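Local coordinates for putative transcriptional regulator (TetR/AcrR family) (PDB 3KNW), which probably binds operator DNA through an N-terminal helix-turn-helix and regulates transcription, at the interface of chains A and B. Residues are numbered along the deposited sequence; one frame, centred on the assembly and turned at random. Chains: chain A/B, Putative transcriptional regulator (TetR/AcrR family).

Contact 1: the interface of chains A and B. Residues chain A 171-172, 175-176, 188, 192; chain B 168, 171-172.
B:Gln171 reaches over the backbone of A:Met172 and A:Ala176 at the crossing of two copies of helix 162-183, the kind of helical face through which TetR-family regulators usually dimerise. The polar link is made by its carboxamide: NE2 of B:Gln171 donates a hydrogen bond to the backbone O of A:Pro188, 3.2 Å away, near the start of helix 187-200. The bond is bent, with 140° at the hydrogen. The donor stands above the carbonyl plane of A:Pro188, and the acceptor is also tilted from the amide plane, so neither group is met in its favoured direction. An extended chain beyond CG (chi2 169°) carries the amide this far.

Van der Waals contacts engage the other atoms of the amide. CD of B:Gln171 lies 3.5 Å from CB of A:Ala176, and OE1 of B:Gln171 sits 3.3 Å from CG of A:Met172, a selenomethionine. In the aliphatic part, CG of B:Gln171 is 3.6 Å from the backbone N of A:Ala176. CG anti to the backbone N (chi1 173°) and an extended CB-CG bond bring the selenium of A:Met172 to B:Val168, SE lying 4.0 Å from CG2 of the valine; the bend at chi3 only turns the terminal methyl. A:Gln171 slants past selenomethionine B:Met172, placing its amide NE2 3.4 Å from CG of B:Met172.

The backbones also approach closely, the CA atoms of A:Met172 and B:Met172 being 4.1 Å apart.

Contact 2: the interface of chains A and B. Residues chain A 175, 178-179; chain B 114, 136, 140, 170-171, 174.
This is a helix-to-helix face of the sort TetR-family regulators use to dimerise: helix 162-183 of chain A packs against its copy in chain B and against B helices 113-118 and 126-153. A:Leu179 is the principal inserted side chain, with 68 Å² of its surface hidden by the partner. Its CG is anti to the carbonyl carbon (chi1 -72°), which directs the isobutyl group towards chain B. There it crosses B:Leu174 at about a right angle, and CD2 of A:Leu179 lies 3.8 Å from CD1 of B:Leu174. The same CD2 meets CG1 of B:Val136 at 3.9 Å, the two side chains running at a slant to one another. The other branch makes longer contacts: CD1 of A:Leu179 is 4.2 Å from CD1 of B:Ile140 and 4.3 Å from the ring atom CD2 of B:Tyr170.

At A:Gly175 the helices come close. CA of A:Gly175 meets the backbone O of B:Gln171 at 3.4 Å and the side-chain CB of B:Leu174 at 3.9 Å, with no side chain on the glycine to intervene. Farther along the helix, A:Leu178 turns its CD2 branch towards CG2 of B:Ile114, their side chains nearly perpendicular. If the pairing holds in solution, this apolar socket, engaging three helices of the partner, probably helps fix how the C-terminal domains of the two chains, the region that binds effectors in many family members, sit together.

Contact 3: the interface of chains A and B. Residues chain A 115, 178, 181; chain B 114-115, 118-119, 174, 178.
A:Leu178 and B:Leu178 face each other where helix 162-183 of both chains meets the short helix 111-119 of chain A and its counterpart 113-118 in chain B. The two leucines cross obliquely, with CD1 of A:Leu178 3.7 Å from CD2 of B:Leu178. Their branches are turned differently, chi2 being 160° in chain A and 41° in chain B, so these two side chains depart from the otherwise two-fold interface. In chain A the two methyl branches divide the partner's surface. CD2 of A:Leu178 meets CB of B:Ala118 at 3.5 Å, on the side that also faces B:Ile114. CD1 of A:Leu178 instead approaches CG2 of B:Val115 at 4.0 Å, and these two side chains stand nearly perpendicular.

A:Val115 also straddles two groups. Its CG2 touches CD2 of B:Leu178 at 3.8 Å, at a slant, whereas CG1 of A:Val115 lies 3.9 Å from CA of B:Ala119. The branches reach these different targets because CG1 is anti to the backbone N (chi1 158°) and CG2 is anti to the carbonyl carbon. Across from it, CG1 of B:Val115 packs 3.7 Å from the backbone O of A:Val115. This interlocking of aliphatic branches joins the short helices of both chains to the long helices and probably stabilises the dimer.

Contact 1: the interface of chains A and B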
# COMPACT_ATOMS: atom_id res chain seq x y z
N GLN A 171 2.85 2.62 8.99
CA GLN A 171 1.88 1.77 8.36
C GLN A 171 0.67 2.57 7.93
O GLN A 171 0.22 2.39 6.84
CB GLN A 171 1.44 0.67 9.29
CG GLN A 171 2.44 -0.45 9.36
CD GLN A 171 2.15 -1.46 10.43
OE1 GLN A 171 2.99 -2.26 10.76
NE2 GLN A 171 0.99 -1.41 10.97
N MSE A 172 0.17 3.45 8.78
CA MSE A 172 -0.99 4.30 8.48
C MSE A 172 -0.73 5.22 7.36
O MSE A 172 -1.60 5.40 6.51
CB MSE A 172 -1.43 5.09 9.69
CG MSE A 172 -2.54 6.15 9.45
SE MSE A 172 -2.90 7.01 11.16
CE MSE A 172 -1.46 8.23 11.21
N GLY A 175 -0.85 3.23 4.04
CA GLY A 175 -2.18 2.84 3.66
C GLY A 175 -3.04 4.03 3.20
O GLY A 175 -3.86 3.86 2.27
N ALA A 176 -2.92 5.17 3.91
CA ALA A 176 -3.40 6.44 3.44
C ALA A 176 -2.82 6.81 2.01
O ALA A 176 -3.55 7.27 1.14
CB ALA A 176 -3.04 7.56 4.48
N PRO A 188 -7.36 10.96 2.38
CA PRO A 188 -6.89 10.00 3.43
C PRO A 188 -5.60 10.38 4.13
O PRO A 188 -5.44 10.10 5.32
CB PRO A 188 -6.74 8.69 2.65
CG PRO A 188 -7.72 8.79 1.56
CD PRO A 188 -7.81 10.26 1.16
N ALA A 192 -4.70 11.20 8.11
CA ALA A 192 -3.50 10.67 8.76
C ALA A 192 -2.71 11.77 9.51
O ALA A 192 -2.25 11.56 10.64
CB ALA A 192 -2.55 10.06 7.71
N VAL B 168 -8.16 5.22 10.62
CA VAL B 168 -6.87 4.85 11.13
C VAL B 168 -6.65 3.30 11.11
O VAL B 168 -5.60 2.80 10.66
CB VAL B 168 -6.69 5.28 12.57
CG1 VAL B 168 -5.47 4.57 13.16
CG2 VAL B 168 -6.61 6.82 12.67
N GLN B 171 -6.34 2.11 7.36
CA GLN B 171 -5.14 2.50 6.76
C GLN B 171 -3.97 1.72 7.35
O GLN B 171 -3.08 1.31 6.60
CB GLN B 171 -4.89 4.00 6.91
CG GLN B 171 -5.80 4.89 6.03
CD GLN B 171 -5.69 6.36 6.41
OE1 GLN B 171 -4.88 6.75 7.23
NE2 GLN B 171 -6.51 7.16 5.82
N MSE B 172 -3.96 1.53 8.67
CA MSE B 172 -2.86 0.80 9.35
C MSE B 172 -2.75 -0.58 8.75
O MSE B 172 -1.65 -1.03 8.37
CB MSE B 172 -3.10 0.70 10.87
CG MSE B 172 -1.90 0.18 11.68
SE MSE B 172 -2.11 0.33 13.52
CE MSE B 172 -3.74 -0.60 13.63

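Contact 2: the interface of chains A and B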
# COMPACT_ATOMS: atom_id res chain seq x y z
N GLY A 175 -0.85 3.23 4.04
CA GLY A 175 -2.18 2.84 3.66
C GLY A 175 -3.04 4.03 3.20
O GLY A 175 -3.86 3.86 2.27
N LEU A 178 -1.82 4.71 -0.34
CA LEU A 178 -2.51 3.76 -1.21
C LEU A 178 -3.98 4.20 -1.54
O LEU A 178 -4.37 4.18 -2.70
CB LEU A 178 -2.54 2.42 -0.49
CG LEU A 178 -2.63 1.11 -1.21
CD1 LEU A 178 -2.15 -0.02 -0.30
CD2 LEU A 178 -4.02 0.93 -1.51
N LEU A 179 -4.78 4.57 -0.53
CA LEU A 179 -6.16 5.02 -0.75
C LEU A 179 -6.21 6.31 -1.54
O LEU A 179 -7.04 6.47 -2.43
CB LEU A 179 -6.92 5.24 0.57
CG LEU A 179 -7.30 3.98 1.34
CD1 LEU A 179 -8.24 4.32 2.53
CD2 LEU A 179 -7.98 2.92 0.44
N ILE B 114 -6.23 -4.60 -3.34
CA ILE B 114 -6.22 -3.13 -3.24
C ILE B 114 -4.83 -2.62 -3.68
O ILE B 114 -4.74 -1.65 -4.42
CB ILE B 114 -6.63 -2.59 -1.86
CG1 ILE B 114 -8.08 -2.91 -1.58
CG2 ILE B 114 -6.53 -1.07 -1.80
CD1 ILE B 114 -8.63 -2.12 -0.43
N VAL B 136 -14.65 0.30 -0.86
CA VAL B 136 -13.80 0.63 0.27
C VAL B 136 -14.53 1.54 1.28
O VAL B 136 -14.44 1.34 2.47
CB VAL B 136 -12.50 1.26 -0.24
CG1 VAL B 136 -11.73 1.89 0.88
CG2 VAL B 136 -11.65 0.18 -1.00
N ILE B 140 -15.30 1.01 5.23
CA ILE B 140 -14.82 1.86 6.34
C ILE B 140 -16.02 2.28 7.18
O ILE B 140 -15.98 2.25 8.41
CB ILE B 140 -14.03 3.08 5.84
CG1 ILE B 140 -12.75 2.61 5.17
CG2 ILE B 140 -13.76 4.07 6.99
CD1 ILE B 140 -11.96 3.66 4.39
N TYR B 170 -8.11 1.16 9.32
CA TYR B 170 -8.07 0.53 8.00
C TYR B 170 -6.77 0.87 7.27
O TYR B 170 -6.16 0.02 6.65
CB TYR B 170 -9.30 0.89 7.18
CG TYR B 170 -9.39 0.11 5.87
CD1 TYR B 170 -9.77 -1.22 5.85
CD2 TYR B 170 -9.07 0.72 4.67
CE1 TYR B 170 -9.82 -1.95 4.63
CE2 TYR B 170 -9.12 0.01 3.46
CZ TYR B 170 -9.50 -1.32 3.43
OH TYR B 170 -9.52 -1.99 2.18
N GLN B 171 -6.34 2.11 7.36
CA GLN B 171 -5.14 2.50 6.76
C GLN B 171 -3.97 1.72 7.35
O GLN B 171 -3.08 1.31 6.60
CB GLN B 171 -4.89 4.00 6.91
CG GLN B 171 -5.80 4.89 6.03
CD GLN B 171 -5.69 6.36 6.41
OE1 GLN B 171 -4.88 6.75 7.23
NE2 GLN B 171 -6.51 7.16 5.82
N LEU B 174 -3.82 -1.79 5.78
CA LEU B 174 -3.34 -1.77 4.37
C LEU B 174 -1.87 -1.56 4.35
O LEU B 174 -1.15 -2.20 3.64
CB LEU B 174 -3.96 -0.65 3.58
CG LEU B 174 -5.44 -0.74 3.22
CD1 LEU B 174 -5.86 0.49 2.41
CD2 LEU B 174 -5.76 -2.03 2.45

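Contact 3: the interface of chains A and B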
# COMPACT_ATOMS: atom_id res chain seq x y z
N VAL A 115 4.45 0.89 -3.20
CA VAL A 115 3.19 0.29 -3.62
C VAL A 115 3.41 -0.49 -4.89
O VAL A 115 2.98 -1.66 -5.02
CB VAL A 115 2.14 1.36 -3.91
CG1 VAL A 115 1.04 0.80 -4.85
CG2 VAL A 115 1.56 1.91 -2.61
N LEU A 178 -1.82 4.71 -0.34
CA LEU A 178 -2.51 3.76 -1.21
C LEU A 178 -3.98 4.20 -1.54
O LEU A 178 -4.37 4.18 -2.70
CB LEU A 178 -2.54 2.42 -0.49
CG LEU A 178 -2.63 1.11 -1.21
CD1 LEU A 178 -2.15 -0.02 -0.30
CD2 LEU A 178 -4.02 0.93 -1.51
N LYS A 181 -4.20 7.21 -3.91
CA LYS A 181 -4.11 6.82 -5.32
C LYS A 181 -5.43 6.26 -5.86
O LYS A 181 -5.85 6.58 -6.98
CB LYS A 181 -3.02 5.76 -5.52
CG LYS A 181 -1.64 6.24 -5.16
CD LYS A 181 -1.38 7.68 -5.73
CE LYS A 181 0.08 7.87 -6.23
NZ LYS A 181 0.28 9.28 -6.69
N ILE B 114 -6.23 -4.60 -3.34
CA ILE B 114 -6.22 -3.13 -3.24
C ILE B 114 -4.83 -2.62 -3.68
O ILE B 114 -4.74 -1.65 -4.42
CB ILE B 114 -6.63 -2.59 -1.86
CG1 ILE B 114 -8.08 -2.91 -1.58
CG2 ILE B 114 -6.53 -1.07 -1.80
CD1 ILE B 114 -8.63 -2.12 -0.43
N VAL B 115 -3.77 -3.31 -3.29
CA VAL B 115 -2.41 -2.96 -3.72
C VAL B 115 -2.24 -2.99 -5.23
O VAL B 115 -1.82 -1.99 -5.84
CB VAL B 115 -1.33 -3.87 -3.07
CG1 VAL B 115 0.07 -3.52 -3.60
CG2 VAL B 115 -1.37 -3.76 -1.53
N ALA B 118 -4.49 -0.33 -6.71
CA ALA B 118 -3.84 0.95 -6.46
C ALA B 118 -2.57 1.09 -7.34
O ALA B 118 -2.32 2.14 -7.93
CB ALA B 118 -3.51 1.14 -4.96
N ALA B 119 -1.81 0.01 -7.47
CA ALA B 119 -0.61 0.02 -8.34
C ALA B 119 -0.89 0.26 -9.83
O ALA B 119 0.01 0.58 -10.56
CB ALA B 119 0.21 -1.27 -8.16
N LEU B 174 -3.82 -1.79 5.78
CA LEU B 174 -3.34 -1.77 4.37
C LEU B 174 -1.87 -1.56 4.35
O LEU B 174 -1.15 -2.20 3.64
CB LEU B 174 -3.96 -0.65 3.58
CG LEU B 174 -5.44 -0.74 3.22
CD1 LEU B 174 -5.86 0.49 2.41
CD2 LEU B 174 -5.76 -2.03 2.45
N LEU B 178 0.96 -4.26 3.13
CA LEU B 178 1.92 -3.97 2.05
C LEU B 178 3.27 -4.40 2.52
O LEU B 178 4.02 -5.01 1.79
CB LEU B 178 1.98 -2.44 1.78
CG LEU B 178 1.88 -1.95 0.34
CD1 LEU B 178 0.84 -2.76 -0.39
CD2 LEU B 178 1.50 -0.51 0.31

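All three contacts draw on helix 162-183 of both chains, but contact 2 lies off the line from contact 1 to contact 3. Between the centres of their C-alpha atoms, contacts 1 and 2 are about 7 Å apart, contacts 2 and 3 about 8 Å, and contacts 1 and 3 about 11 Å. A:Gly175 and B:Gln171 are common to contacts 1 and 2; A:Leu178, B:Ile114 and B:Leu174 to contacts 2 and 3. Helix 187-200 joins at contact 1, B helix 126-153 at contact 2, and the short helix around residue 115 at contacts 2 and 3. Such a continuous dimer interface would probably set the relative placement of the DNA-binding domains.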